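Local coordinates for protein xylanase inhibitor TL-XI (Triticum aestivum, PDB 3G7M) that inhibits xylanases noncompetitively as a small thaumatin-like protein of wheat, and probably serves in plant defence, at residues W14-L19 with Y47-T52; D119-R124 with Y134-S139; T6-F11 with R144-F149. The protein carries 4 engineered substitutions. One frame throughout, in Å; residues are numbered along the deposited sequence.

Interaction 1. Residues W14-L19 with Y47-T52; sequences WPAVAL and YIWGRT
The indole of W49 takes A16 CB on one face, offset toward the rim, with the methyl 3.8 Å from the centroid of the six-membered ring in a CH-pi contact, while A18 CB sits at the edge of the indole and NE1 is hydrogen-bonded to G67 O. A16 CB also lies over one face of the R51 guanidinium, whose edge is turned to W14 O. The W14 indole in turn presents its edge to R51 O, with CE3 3.4 Å from that oxygen. The torsion that places W49 CG between its backbone N and carbonyl carbon (chi1 71°) starts the indole toward A16. These residues belong to neighbouring antiparallel strands in the large sheet of the thaumatin-like sandwich; the opposite face of this sheet, carrying P15, V17 and I48, packs on I5 of the second sheet. Backbone bonds join A16 to W49 and A18 to Y47. W14 O is gripped twice by R51, from opposite faces of the carbonyl plane: NE stands 2.8 Å away, N 3.0 Å. An alanine in place of R51 would probably cost W14 O its bond from NE, leaving that from the backbone N of the same residue, and open a gap beside A16 CB.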
loop_
_atom_site.group_PDB
_atom_site.type_symbol
_atom_site.label_atom_id
_atom_site.label_comp_id
_atom_site.label_asym_id
_atom_site.label_seq_id
_atom_site.Cartn_x
_atom_site.Cartn_y
_atom_site.Cartn_z
ATOM N N TRP A 14 -0.897 -9.082 3.863
ATOM C CA TRP A 14 -0.044 -9.345 2.701
ATOM C C TRP A 14 0.072 -8.097 1.823
ATOM O O TRP A 14 -0.721 -7.915 0.901
ATOM C CB TRP A 14 -0.618 -10.528 1.892
ATOM C CG TRP A 14 -0.255 -11.906 2.435
ATOM C CD1 TRP A 14 0.808 -12.713 2.043
ATOM C CD2 TRP A 14 -0.930 -12.619 3.458
ATOM N NE1 TRP A 14 0.810 -13.875 2.763
ATOM C CE2 TRP A 14 -0.244 -13.850 3.639
ATOM C CE3 TRP A 14 -2.052 -12.346 4.241
ATOM C CZ2 TRP A 14 -0.648 -14.809 4.581
ATOM C CZ3 TRP A 14 -2.468 -13.310 5.179
ATOM C CH2 TRP A 14 -1.759 -14.527 5.339
ATOM N N PRO A 15 1.050 -7.224 2.106
ATOM C CA PRO A 15 1.163 -5.974 1.351
ATOM C C PRO A 15 1.486 -6.234 -0.114
ATOM O O PRO A 15 2.191 -7.189 -0.411
ATOM C CB PRO A 15 2.344 -5.253 2.026
ATOM C CG PRO A 15 2.463 -5.860 3.338
ATOM C CD PRO A 15 2.058 -7.294 3.174
ATOM N N ALA A 16 0.973 -5.389 -1.012
ATOM C CA ALA A 16 1.231 -5.532 -2.416
ATOM C C ALA A 16 1.558 -4.192 -2.968
ATOM O O ALA A 16 0.837 -3.222 -2.746
ATOM C CB ALA A 16 0.047 -6.096 -3.105
ATOM N N VAL A 17 2.661 -4.145 -3.696
ATOM C CA VAL A 17 3.064 -2.948 -4.357
ATOM C C VAL A 17 3.052 -3.241 -5.854
ATOM O O VAL A 17 3.661 -4.210 -6.314
ATOM C CB VAL A 17 4.457 -2.479 -3.859
ATOM C CG1 VAL A 17 4.885 -1.151 -4.521
ATOM C CG2 VAL A 17 4.465 -2.341 -2.358
ATOM N N ALA A 18 2.340 -2.397 -6.604
ATOM C CA ALA A 18 2.369 -2.396 -8.080
ATOM C C ALA A 18 2.414 -0.964 -8.653
ATOM O O ALA A 18 1.635 -0.132 -8.239
ATOM C CB ALA A 18 1.171 -3.183 -8.651
ATOM N N LEU A 19 3.325 -0.690 -9.596
ATOM C CA LEU A 19 3.347 0.577 -10.346
ATOM C C LEU A 19 2.084 0.748 -11.196
ATOM O O LEU A 19 1.498 -0.232 -11.667
ATOM C CB LEU A 19 4.561 0.613 -11.252
ATOM C CG LEU A 19 5.958 0.824 -10.632
ATOM C CD1 LEU A 19 6.504 -0.463 -10.096
ATOM C CD2 LEU A 19 6.933 1.333 -11.672
ATOM N N TYR A 47 0.996 1.764 -6.648
ATOM C CA TYR A 47 -0.170 1.489 -5.817
ATOM C C TYR A 47 0.344 0.622 -4.701
ATOM O O TYR A 47 1.195 -0.269 -4.946
ATOM C CB TYR A 47 -1.263 0.722 -6.585
ATOM C CG TYR A 47 -2.104 1.559 -7.519
ATOM C CD1 TYR A 47 -2.697 2.742 -7.061
ATOM C CD2 TYR A 47 -2.322 1.153 -8.855
ATOM C CE1 TYR A 47 -3.476 3.510 -7.909
ATOM C CE2 TYR A 47 -3.100 1.912 -9.724
ATOM C CZ TYR A 47 -3.678 3.096 -9.256
ATOM O OH TYR A 47 -4.440 3.872 -10.139
ATOM N N ILE A 48 -0.180 0.861 -3.485
ATOM C CA ILE A 48 0.208 0.078 -2.325
ATOM C C ILE A 48 -1.068 -0.262 -1.604
ATOM O O ILE A 48 -1.853 0.629 -1.264
ATOM C CB ILE A 48 1.174 0.902 -1.401
ATOM C CG1 ILE A 48 2.483 1.174 -2.138
ATOM C CG2 ILE A 48 1.429 0.206 -0.044
ATOM C CD1 ILE A 48 3.343 2.196 -1.503
ATOM N N TRP A 49 -1.286 -1.548 -1.371
ATOM C CA TRP A 49 -2.441 -2.001 -0.595
ATOM C C TRP A 49 -2.136 -3.266 0.175
ATOM O O TRP A 49 -1.248 -4.012 -0.204
ATOM C CB TRP A 49 -3.660 -2.233 -1.513
ATOM C CG TRP A 49 -3.538 -3.423 -2.409
ATOM C CD1 TRP A 49 -3.997 -4.666 -2.165
ATOM C CD2 TRP A 49 -2.928 -3.461 -3.703
ATOM N NE1 TRP A 49 -3.710 -5.496 -3.220
ATOM C CE2 TRP A 49 -3.053 -4.782 -4.181
ATOM C CE3 TRP A 49 -2.291 -2.504 -4.505
ATOM C CZ2 TRP A 49 -2.551 -5.185 -5.416
ATOM C CZ3 TRP A 49 -1.790 -2.903 -5.730
ATOM C CH2 TRP A 49 -1.924 -4.235 -6.171
ATOM N N GLY A 50 -2.903 -3.516 1.232
ATOM C CA GLY A 50 -2.791 -4.754 1.992
ATOM C C GLY A 50 -3.849 -5.786 1.641
ATOM O O GLY A 50 -4.984 -5.434 1.297
ATOM N N ARG A 51 -3.466 -7.065 1.755
ATOM C CA ARG A 51 -4.365 -8.187 1.513
ATOM C C ARG A 51 -4.446 -9.065 2.743
ATOM O O ARG A 51 -3.429 -9.320 3.402
ATOM C CB ARG A 51 -3.867 -9.024 0.349
ATOM C CG ARG A 51 -3.476 -8.236 -0.890
ATOM C CD ARG A 51 -2.703 -9.139 -1.822
ATOM N NE ARG A 51 -1.311 -9.269 -1.425
ATOM C CZ ARG A 51 -0.472 -10.156 -1.938
ATOM N NH1 ARG A 51 -0.898 -11.017 -2.849
ATOM N NH2 ARG A 51 0.792 -10.185 -1.533
ATOM N N THR A 52 -5.660 -9.529 3.049
ATOM C CA THR A 52 -5.869 -10.348 4.236
ATOM C C THR A 52 -6.420 -11.669 3.813
ATOM O O THR A 52 -7.046 -11.746 2.770
ATOM C CB THR A 52 -6.860 -9.695 5.228
ATOM O OG1 THR A 52 -8.152 -9.520 4.612
ATOM C CG2 THR A 52 -6.324 -8.350 5.730
#

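Interaction 2. Residues D119-R124 with Y134-S139; sequences DALPCR and YAKSCS
The phenol of Y134 donates to P122 O across 2.6 Å from OH to O, with the hydroxyl in the plane of the carbonyl and a C=O...OH angle of 152°. The acceptor also lies in the plane of the ring, at its edge. One ring face is occupied by L121, whose CD1 stands over the centre, 3.7 Å from the centroid and 14° off the normal, a CH-pi contact. CG of Y134 is anti to its backbone N (chi1 -179°), which starts the ring toward the 119-124 segment, where L121 and Y134 slide past each other in opposite directions. The other branch of L121, CD2, reaches the backbone, 3.5 Å from Y134 O. The contact joins the margins of the two sheets of a thaumatin-like sandwich: strand 121-123 is outermost in one, strand 135-139 in the other. Two disulfides flank it, C123 with C128 and C138 with C115, the latter a covalent tie between the sheets. P122 lies across the phenol at about a right angle, its CD 3.5 Å from Y134 OH. Nearer the solvent, K136 CG comes 4.0 Å from L121 CD1, and K136 NZ stands 4.3 Å from D119 OD2, opposite charges that fall short of a salt bridge.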
loop_
_atom_site.group_PDB
_atom_site.type_symbol
_atom_site.label_atom_id
_atom_site.label_comp_id
_atom_site.label_asym_id
_atom_site.label_seq_id
_atom_site.Cartn_x
_atom_site.Cartn_y
_atom_site.Cartn_z
ATOM N N ASP A 119 3.590 15.720 6.603
ATOM C CA ASP A 119 2.551 15.581 7.582
ATOM C C ASP A 119 1.831 14.275 7.387
ATOM O O ASP A 119 1.803 13.724 6.303
ATOM C CB ASP A 119 1.559 16.718 7.446
ATOM C CG ASP A 119 2.168 18.039 7.763
ATOM O OD1 ASP A 119 2.989 18.089 8.692
ATOM O OD2 ASP A 119 1.834 19.028 7.085
ATOM N N ALA A 120 1.225 13.804 8.462
ATOM C CA ALA A 120 0.525 12.541 8.466
ATOM C C ALA A 120 -0.772 12.603 7.619
ATOM O O ALA A 120 -1.490 13.607 7.656
ATOM C CB ALA A 120 0.226 12.145 9.925
ATOM N N LEU A 121 -1.047 11.527 6.867
ATOM C CA LEU A 121 -2.290 11.363 6.108
ATOM C C LEU A 121 -3.094 10.134 6.577
ATOM O O LEU A 121 -2.778 9.029 6.173
ATOM C CB LEU A 121 -1.975 11.239 4.618
ATOM C CG LEU A 121 -3.148 11.325 3.635
ATOM C CD1 LEU A 121 -3.705 12.735 3.541
ATOM C CD2 LEU A 121 -2.724 10.858 2.276
ATOM N N PRO A 122 -4.125 10.324 7.438
ATOM C CA PRO A 122 -4.878 9.195 7.977
ATOM C C PRO A 122 -5.994 8.707 7.049
ATOM O O PRO A 122 -6.567 9.496 6.282
ATOM C CB PRO A 122 -5.502 9.759 9.256
ATOM C CG PRO A 122 -5.682 11.195 8.984
ATOM C CD PRO A 122 -4.637 11.610 7.951
ATOM N N CYS A 123 -6.282 7.406 7.152
ATOM C CA CYS A 123 -7.418 6.756 6.512
ATOM C C CYS A 123 -7.876 5.534 7.326
ATOM O O CYS A 123 -7.487 4.396 7.030
ATOM C CB CYS A 123 -7.050 6.340 5.096
ATOM S SG CYS A 123 -8.510 5.805 4.145
ATOM N N ARG A 124 -8.703 5.773 8.347
ATOM C CA ARG A 124 -8.994 4.745 9.368
ATOM C C ARG A 124 -10.334 4.021 9.254
ATOM O O ARG A 124 -10.492 2.919 9.787
ATOM C CB ARG A 124 -8.764 5.317 10.762
ATOM C CG ARG A 124 -7.277 5.687 10.956
ATOM C CD ARG A 124 -7.024 6.337 12.278
ATOM N NE ARG A 124 -5.599 6.664 12.396
ATOM C CZ ARG A 124 -5.011 7.168 13.485
ATOM N NH1 ARG A 124 -5.715 7.434 14.601
ATOM N NH2 ARG A 124 -3.706 7.422 13.456
ATOM N N TYR A 134 -6.549 13.494 -2.231
ATOM C CA TYR A 134 -6.362 13.446 -0.804
ATOM C C TYR A 134 -4.934 12.957 -0.597
ATOM O O TYR A 134 -4.688 11.749 -0.420
ATOM C CB TYR A 134 -7.401 12.517 -0.151
ATOM C CG TYR A 134 -7.335 12.388 1.351
ATOM C CD1 TYR A 134 -7.565 13.492 2.185
ATOM C CD2 TYR A 134 -7.063 11.155 1.943
ATOM C CE1 TYR A 134 -7.519 13.356 3.577
ATOM C CE2 TYR A 134 -7.005 11.013 3.333
ATOM C CZ TYR A 134 -7.239 12.107 4.145
ATOM O OH TYR A 134 -7.183 11.930 5.513
ATOM N N ALA A 135 -3.984 13.899 -0.624
ATOM C CA ALA A 135 -2.573 13.546 -0.604
ATOM C C ALA A 135 -1.783 14.605 0.095
ATOM O O ALA A 135 -2.232 15.730 0.194
ATOM C CB ALA A 135 -2.058 13.379 -2.026
ATOM N N LYS A 136 -0.595 14.243 0.564
ATOM C CA LYS A 136 0.333 15.193 1.146
ATOM C C LYS A 136 1.655 15.078 0.399
ATOM O O LYS A 136 1.905 14.055 -0.271
ATOM C CB LYS A 136 0.504 14.913 2.645
ATOM C CG LYS A 136 -0.699 15.308 3.516
ATOM C CD LYS A 136 -0.827 16.816 3.705
ATOM C CE LYS A 136 -2.095 17.199 4.488
ATOM N NZ LYS A 136 -1.974 18.636 5.020
ATOM N N SER A 137 2.497 16.112 0.502
ATOM C CA SER A 137 3.801 16.105 -0.162
ATOM C C SER A 137 4.941 16.027 0.865
ATOM O O SER A 137 4.826 16.524 1.987
ATOM C CB SER A 137 3.953 17.335 -1.087
ATOM O OG SER A 137 3.641 18.569 -0.415
ATOM N N CYS A 138 6.037 15.387 0.468
ATOM C CA CYS A 138 7.222 15.223 1.295
ATOM C C CYS A 138 8.440 15.542 0.458
ATOM O O CYS A 138 8.591 15.000 -0.636
ATOM C CB CYS A 138 7.331 13.777 1.739
ATOM S SG CYS A 138 8.528 13.660 2.993
ATOM N N SER A 139 9.328 16.396 0.981
ATOM C CA SER A 139 10.414 16.947 0.156
ATOM C C SER A 139 11.684 17.093 1.006
ATOM O O SER A 139 11.981 18.192 1.516
ATOM C CB SER A 139 9.968 18.306 -0.513
ATOM O OG SER A 139 10.922 18.877 -1.431
#

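Interaction 3. Residues T6-F11 with R144-F149; sequences TNRCHF and RLQIVF
T6 is held by F149 and I147 through a pair of nearly straight backbone bonds: T6 N gives to I147 O at 2.7 Å and F149 N gives to T6 O at 2.8 Å. A third bond, R8 N to F149 O, continues the pairing where strand 3-7 ends. On the side chains, Q146 NE2 donates to T6 OG1 at 3.3 Å, the acceptor lying in the plane of the amide. CG of Q146 is anti to the backbone N (chi1 -163°) and the rest of the chain is extended, which carries the amide over to the threonine. The aliphatic part of R8 passes V148 CG1, and the edge of its guanidinium faces the same methyl. On the face that carries N7 and F149, F149 CB comes 3.7 Å from C9 SG, which belongs to the loop beyond the strand. This is the parallel pairing of the first and last strands of the chain within the mixed sheet of the thaumatin-like fold. Further out, an Asx turn at N7 shapes the chain that leaves the strand: C9 N gives to N7 OD1 at 3.2 Å, and N7 ND2 gives to F11 O at 3.1 Å, with weak bonds besides to L30 O and H31 O. C9 is fixed by its disulfide to C150, next to F149, while the F149 side chain packs against I5, V13 and M111.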
loop_
_atom_site.group_PDB
_atom_site.type_symbol
_atom_site.label_atom_id
_atom_site.label_comp_id
_atom_site.label_asym_id
_atom_site.label_seq_id
_atom_site.Cartn_x
_atom_site.Cartn_y
_atom_site.Cartn_z
ATOM N N THR A 6 4.455 -1.144 7.300
ATOM C CA THR A 6 4.355 -1.755 8.624
ATOM C C THR A 6 2.944 -2.298 8.866
ATOM O O THR A 6 1.937 -1.651 8.547
ATOM C CB THR A 6 4.719 -0.748 9.735
ATOM O OG1 THR A 6 6.028 -0.198 9.483
ATOM C CG2 THR A 6 4.695 -1.400 11.102
ATOM N N ASN A 7 2.888 -3.498 9.436
ATOM C CA ASN A 7 1.617 -4.114 9.830
ATOM C C ASN A 7 1.370 -4.040 11.336
ATOM O O ASN A 7 2.055 -4.728 12.106
ATOM C CB ASN A 7 1.562 -5.562 9.336
ATOM C CG ASN A 7 0.289 -6.254 9.723
ATOM O OD1 ASN A 7 -0.754 -5.611 9.864
ATOM N ND2 ASN A 7 0.365 -7.574 9.897
ATOM N N ARG A 8 0.418 -3.160 11.729
ATOM C CA ARG A 8 0.049 -2.988 13.150
ATOM C C ARG A 8 -1.300 -3.650 13.553
ATOM O O ARG A 8 -1.811 -3.430 14.660
ATOM C CB ARG A 8 0.141 -1.520 13.613
ATOM C CG ARG A 8 1.556 -1.138 14.046
ATOM C CD ARG A 8 1.714 0.212 14.800
ATOM N NE ARG A 8 3.085 0.317 15.360
ATOM C CZ ARG A 8 4.148 0.859 14.734
ATOM N NH1 ARG A 8 4.022 1.406 13.522
ATOM N NH2 ARG A 8 5.348 0.867 15.337
ATOM N N CYS A 9 -1.844 -4.479 12.661
ATOM C CA CYS A 9 -3.018 -5.287 12.947
ATOM C C CYS A 9 -2.682 -6.545 13.775
ATOM O O CYS A 9 -1.521 -6.977 13.842
ATOM C CB CYS A 9 -3.666 -5.684 11.634
ATOM S SG CYS A 9 -3.740 -4.326 10.488
ATOM N N HIS A 10 -3.692 -7.129 14.419
ATOM C CA HIS A 10 -3.486 -8.369 15.171
ATOM C C HIS A 10 -3.529 -9.630 14.274
ATOM O O HIS A 10 -3.493 -10.758 14.761
ATOM C CB HIS A 10 -4.553 -8.491 16.249
ATOM C CG HIS A 10 -4.532 -7.381 17.252
ATOM N ND1 HIS A 10 -3.433 -7.133 18.065
ATOM C CD2 HIS A 10 -5.496 -6.481 17.607
ATOM C CE1 HIS A 10 -3.714 -6.116 18.866
ATOM N NE2 HIS A 10 -4.956 -5.700 18.606
ATOM N N PHE A 11 -3.632 -9.434 12.969
ATOM C CA PHE A 11 -3.679 -10.533 12.018
ATOM C C PHE A 11 -2.657 -10.312 10.916
ATOM O O PHE A 11 -2.201 -9.205 10.692
ATOM C CB PHE A 11 -5.085 -10.714 11.419
ATOM C CG PHE A 11 -5.724 -9.439 11.018
ATOM C CD1 PHE A 11 -6.673 -8.844 11.826
ATOM C CD2 PHE A 11 -5.361 -8.798 9.837
ATOM C CE1 PHE A 11 -7.273 -7.630 11.466
ATOM C CE2 PHE A 11 -5.958 -7.580 9.471
ATOM C CZ PHE A 11 -6.917 -7.001 10.294
ATOM N N ARG A 144 11.933 9.763 4.804
ATOM C CA ARG A 144 11.549 8.377 5.008
ATOM C C ARG A 144 10.034 8.187 4.997
ATOM O O ARG A 144 9.349 8.741 5.851
ATOM C CB ARG A 144 12.170 7.882 6.328
ATOM C CG ARG A 144 13.603 7.463 6.126
ATOM C CD ARG A 144 14.453 7.628 7.360
ATOM N NE ARG A 144 15.868 7.604 6.967
ATOM C CZ ARG A 144 16.880 8.013 7.735
ATOM N NH1 ARG A 144 16.652 8.480 8.966
ATOM N NH2 ARG A 144 18.129 7.962 7.271
ATOM N N LEU A 145 9.530 7.407 4.032
ATOM C CA LEU A 145 8.101 7.113 3.908
ATOM C C LEU A 145 7.661 5.883 4.706
ATOM O O LEU A 145 8.368 4.840 4.703
ATOM C CB LEU A 145 7.746 6.864 2.449
ATOM C CG LEU A 145 7.600 8.070 1.520
ATOM C CD1 LEU A 145 7.370 7.585 0.120
ATOM C CD2 LEU A 145 6.415 8.931 1.958
ATOM N N GLN A 146 6.486 6.002 5.356
ATOM C CA GLN A 146 5.899 4.905 6.126
ATOM C C GLN A 146 4.401 4.703 5.852
ATOM O O GLN A 146 3.598 5.626 5.976
ATOM C CB GLN A 146 6.150 5.105 7.614
ATOM C CG GLN A 146 5.954 3.839 8.435
ATOM C CD GLN A 146 6.449 3.983 9.870
ATOM O OE1 GLN A 146 6.738 5.106 10.339
ATOM N NE2 GLN A 146 6.554 2.845 10.576
ATOM N N ILE A 147 4.045 3.479 5.474
ATOM C CA ILE A 147 2.660 3.068 5.381
ATOM C C ILE A 147 2.366 2.140 6.559
ATOM O O ILE A 147 3.032 1.131 6.753
ATOM C CB ILE A 147 2.397 2.324 4.093
ATOM C CG1 ILE A 147 3.100 2.994 2.912
ATOM C CG2 ILE A 147 0.935 2.184 3.859
ATOM C CD1 ILE A 147 2.555 4.341 2.509
ATOM N N VAL A 148 1.376 2.489 7.365
ATOM C CA VAL A 148 0.996 1.635 8.486
ATOM C C VAL A 148 -0.412 1.059 8.217
ATOM O O VAL A 148 -1.354 1.772 7.795
ATOM C CB VAL A 148 1.098 2.391 9.882
ATOM C CG1 VAL A 148 0.902 1.442 11.058
ATOM C CG2 VAL A 148 2.429 3.106 10.024
ATOM N N PHE A 149 -0.535 -0.244 8.462
ATOM C CA PHE A 149 -1.846 -0.890 8.592
ATOM C C PHE A 149 -2.238 -0.977 10.056
ATOM O O PHE A 149 -1.427 -1.379 10.895
ATOM C CB PHE A 149 -1.863 -2.293 7.959
ATOM C CG PHE A 149 -1.506 -2.296 6.483
ATOM C CD1 PHE A 149 -2.432 -1.915 5.540
ATOM C CD2 PHE A 149 -0.229 -2.658 6.053
ATOM C CE1 PHE A 149 -2.107 -1.902 4.235
ATOM C CE2 PHE A 149 0.081 -2.640 4.726
ATOM C CZ PHE A 149 -0.866 -2.265 3.824
#

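In the fold
Interaction 3 is buried and interaction 1 partly so, whereas interaction 2 lies at the surface, and the chemistry follows. Interactions 1 and 3 rest on backbone pairing, antiparallel in one sheet and parallel in the other; interaction 2 crosses between the sheets and depends on side chains and a single phenol bond. Interactions 1 and 3 touch in the core: the F149 ring packs on P15, W49 and G50, its CE1 3.5 Å from G50 N. Interaction 2 shares the large sheet with interaction 1 and the mixed sheet with interaction 3, but touches neither, its centre about 18 Å from that of interaction 1 and about 14 Å from that of interaction 3.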